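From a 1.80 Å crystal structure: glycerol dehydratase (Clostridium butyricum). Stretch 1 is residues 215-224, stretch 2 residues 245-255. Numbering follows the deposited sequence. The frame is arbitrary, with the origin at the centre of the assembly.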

# COMPACT_ATOMS: atom_id res chain seq x y z
N ALA A 215 -22.97 -0.85 -12.35
CA ALA A 215 -23.17 -1.26 -13.73
C ALA A 215 -24.66 -1.47 -13.98
O ALA A 215 -25.19 -1.03 -15.00
N ILE A 216 -25.32 -2.12 -13.03
CA ILE A 216 -26.76 -2.38 -13.13
C ILE A 216 -27.51 -1.06 -13.24
O ILE A 216 -28.44 -0.92 -14.04
N THR A 217 -27.10 -0.08 -12.44
CA THR A 217 -27.72 1.25 -12.45
C THR A 217 -27.53 1.91 -13.82
O THR A 217 -28.45 2.52 -14.36
N TYR A 218 -26.32 1.77 -14.36
CA TYR A 218 -25.98 2.36 -15.66
C TYR A 218 -26.90 1.84 -16.76
O TYR A 218 -27.44 2.63 -17.54
N VAL A 219 -27.08 0.53 -16.81
CA VAL A 219 -27.93 -0.08 -17.83
C VAL A 219 -29.38 0.38 -17.68
O VAL A 219 -30.07 0.61 -18.68
N ASN A 220 -29.83 0.52 -16.44
CA ASN A 220 -31.20 0.96 -16.19
C ASN A 220 -31.44 2.39 -16.66
O ASN A 220 -32.57 2.75 -16.99
N ARG A 221 -30.39 3.20 -16.68
CA ARG A 221 -30.52 4.58 -17.15
C ARG A 221 -30.84 4.59 -18.64
O ARG A 221 -31.56 5.46 -19.12
N TYR A 222 -30.30 3.61 -19.38
CA TYR A 222 -30.57 3.53 -20.81
C TYR A 222 -31.97 2.99 -21.05
O TYR A 222 -32.63 3.37 -22.02
N ALA A 223 -32.42 2.11 -20.17
CA ALA A 223 -33.76 1.54 -20.29
C ALA A 223 -34.78 2.67 -20.17
O ALA A 223 -35.76 2.71 -20.92
N LYS A 224 -34.54 3.58 -19.24
CA LYS A 224 -35.43 4.72 -19.01
C LYS A 224 -35.32 5.71 -20.16
O LYS A 224 -36.32 6.28 -20.60
N ILE A 245 -35.80 -1.92 -26.97
CA ILE A 245 -34.51 -1.63 -26.38
C ILE A 245 -34.71 -1.42 -24.88
O ILE A 245 -33.95 -1.94 -24.06
N ALA A 246 -35.74 -0.66 -24.52
CA ALA A 246 -36.03 -0.41 -23.12
C ALA A 246 -36.27 -1.73 -22.40
O ALA A 246 -35.85 -1.91 -21.25
N LYS A 247 -36.95 -2.65 -23.07
CA LYS A 247 -37.26 -3.96 -22.50
C LYS A 247 -36.01 -4.80 -22.28
O LYS A 247 -35.82 -5.40 -21.22
N ILE A 248 -35.15 -4.85 -23.30
CA ILE A 248 -33.92 -5.63 -23.21
C ILE A 248 -32.97 -5.08 -22.16
O ILE A 248 -32.40 -5.84 -21.37
N CYS A 249 -32.80 -3.76 -22.13
CA CYS A 249 -31.91 -3.14 -21.16
C CYS A 249 -32.40 -3.40 -19.73
O CYS A 249 -31.60 -3.63 -18.83
N SER A 250 -33.71 -3.38 -19.54
CA SER A 250 -34.27 -3.63 -18.21
C SER A 250 -33.95 -5.03 -17.72
O SER A 250 -33.70 -5.23 -16.53
N LYS A 251 -33.96 -6.00 -18.62
CA LYS A 251 -33.66 -7.37 -18.24
C LYS A 251 -32.17 -7.62 -17.99
O LYS A 251 -31.78 -8.09 -16.92
N VAL A 252 -31.33 -7.29 -18.98
CA VAL A 252 -29.90 -7.52 -18.83
C VAL A 252 -29.21 -6.52 -17.90
O VAL A 252 -27.98 -6.53 -17.78
N SER A 253 -29.99 -5.67 -17.25
CA SER A 253 -29.40 -4.71 -16.32
C SER A 253 -28.68 -5.50 -15.23
O SER A 253 -27.61 -5.10 -14.77
N GLY A 254 -29.26 -6.63 -14.84
CA GLY A 254 -28.66 -7.45 -13.81
C GLY A 254 -28.67 -8.93 -14.12
O GLY A 254 -27.83 -9.69 -13.63
N GLU A 255 -29.63 -9.36 -14.93
CA GLU A 255 -29.74 -10.77 -15.29
C GLU A 255 -28.87 -11.11 -16.50
O GLU A 255 -28.39 -10.23 -17.20

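The two helices run nearly antiparallel, 163° between their N-to-C directions, and their axes approach to 7.9 Å. Small residues meet where the backbones come close: the CA atoms of Ala-223 and Ala-246 lie 4.1 Å apart, and Ala-246 CB rests 3.4 Å from Ala-223 O, a methyl set directly against backbone. At the other end the CA atoms of Ile-216 and Ser-253 are 4.8 Å apart. Together the stretches bury 423 Å².

Two CA-to-CB bonds point toward the opposing stretch, those of Val-219 and Cys-249. Val-219 (chi1 t) is the central bump. Val-219 CG1 enters a hollow lined by Cys-249 O at 3.2 Å, Ser-253 CA at 3.5 Å, Cys-249 CB at 4.0 Å and Val-252 CG2 at 4.4 Å. Cys-249 (chi1 m) fills the reciprocal hollow: its CB lies 3.8 Å from Ala-223 CB, and its SG 4.2 Å from Tyr-222 CB. Tyr-222 contributes its base here, while its ring leads away and its OH donates to Tyr-218 OH at 3.0 Å.

Ile-216 (m, t) starts sideways, yet its CG1 comes within 3.0 Å of Ser-253 O and 4.0 Å of Gly-254 CA. The fit at glycine is close: an ideal CB on Gly-254 would sit 3.4 Å from Ile-216 CD1. Ser-253 O also receives a CA-H...O contact from Ile-216 CA at 3.3 Å, but has no conventional partner in the model.

No hydrogen bond crosses the interface. Asn-220 (chi1 m) brings ND2 to 3.3 Å from Ser-253 CB; ND2 to Ser-253 OG is 3.4 Å, but the angle is poor. The serine hydroxyls bond within their own stretch: Ser-253 OG (chi1 p) to Ser-250 O at 2.6 Å, and Ser-250 OG (chi1 m) to Ala-246 O at 3.0 Å. Ser-250 OG still packs 3.4 Å from Ala-223 CB, although the CA-to-CB bond of Ser-250 points away.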

# COMPACT_ATOMS: atom_id res chain seq x y z
CB ALA A 215 -22.41 -2.56 -14.02
CB ILE A 216 -27.26 -3.17 -11.90
CG1 ILE A 216 -26.66 -4.58 -11.92
CG2 ILE A 216 -28.78 -3.25 -11.90
CD1 ILE A 216 -27.01 -5.44 -10.72
CB THR A 217 -27.09 2.16 -11.38
OG1 THR A 217 -27.31 1.60 -10.08
CG2 THR A 217 -27.71 3.56 -11.43
CB TYR A 218 -24.53 2.04 -16.02
CG TYR A 218 -24.02 2.75 -17.24
CD1 TYR A 218 -23.90 4.14 -17.26
CD2 TYR A 218 -23.67 2.04 -18.40
CE1 TYR A 218 -23.44 4.81 -18.39
CE2 TYR A 218 -23.21 2.71 -19.54
CZ TYR A 218 -23.11 4.09 -19.53
OH TYR A 218 -22.67 4.75 -20.65
CB VAL A 219 -27.87 -1.62 -17.74
CG1 VAL A 219 -28.77 -2.24 -18.79
CG2 VAL A 219 -26.43 -2.09 -17.94
CB ASN A 220 -31.52 0.82 -14.70
CG ASN A 220 -31.93 -0.59 -14.33
OD1 ASN A 220 -31.69 -1.05 -13.21
ND2 ASN A 220 -32.56 -1.28 -15.27
CB ARG A 221 -29.24 5.37 -16.88
CG ARG A 221 -28.97 5.64 -15.41
CD ARG A 221 -27.72 6.48 -15.22
NE ARG A 221 -27.86 7.80 -15.84
CZ ARG A 221 -26.84 8.57 -16.20
NH1 ARG A 221 -25.59 8.16 -16.00
NH2 ARG A 221 -27.06 9.75 -16.76
CB TYR A 222 -29.55 2.63 -21.53
CG TYR A 222 -28.26 3.34 -21.86
CD1 TYR A 222 -27.20 3.36 -20.96
CD2 TYR A 222 -28.12 4.03 -23.07
CE1 TYR A 222 -26.04 4.06 -21.24
CE2 TYR A 222 -26.95 4.73 -23.36
CZ TYR A 222 -25.92 4.75 -22.44
OH TYR A 222 -24.77 5.45 -22.70
CB ALA A 223 -33.99 0.49 -19.21
CB LYS A 224 -35.07 5.41 -17.70
CG LYS A 224 -35.91 6.65 -17.42
CD LYS A 224 -35.35 7.48 -16.29
CE LYS A 224 -36.10 8.79 -16.15
NZ LYS A 224 -35.46 9.72 -15.18
CB ILE A 245 -33.89 -0.35 -26.99
CG1 ILE A 245 -33.50 -0.61 -28.45
CG2 ILE A 245 -32.68 0.10 -26.19
CD1 ILE A 245 -33.01 0.62 -29.19
CB ALA A 246 -37.25 0.49 -22.99
CB LYS A 247 -38.22 -4.73 -23.41
CG LYS A 247 -38.53 -6.13 -22.90
CD LYS A 247 -39.49 -6.87 -23.83
CE LYS A 247 -39.80 -8.25 -23.28
NZ LYS A 247 -40.81 -8.97 -24.11
CB ILE A 248 -33.22 -5.69 -24.58
CG1 ILE A 248 -34.08 -6.49 -25.56
CG2 ILE A 248 -31.84 -6.32 -24.45
CD1 ILE A 248 -33.52 -6.56 -26.95
CB CYS A 249 -31.80 -1.63 -21.40
SG CYS A 249 -30.84 -1.16 -22.86
CB SER A 250 -35.79 -3.42 -18.22
OG SER A 250 -36.10 -2.04 -18.29
CB LYS A 251 -34.14 -8.36 -19.30
CG LYS A 251 -33.76 -9.78 -18.94
CD LYS A 251 -34.05 -10.77 -20.05
CE LYS A 251 -33.54 -12.15 -19.65
NZ LYS A 251 -33.84 -13.18 -20.68
CB VAL A 252 -29.17 -7.50 -20.20
CG1 VAL A 252 -29.81 -8.52 -21.12
CG2 VAL A 252 -29.22 -6.11 -20.82
CB SER A 253 -30.48 -3.81 -15.71
OG SER A 253 -31.55 -4.56 -15.17
CB GLU A 255 -31.20 -11.12 -15.61
CG GLU A 255 -32.12 -11.06 -14.40
CD GLU A 255 -33.59 -11.12 -14.78
OE1 GLU A 255 -34.09 -10.15 -15.39
OE2 GLU A 255 -34.24 -12.15 -14.48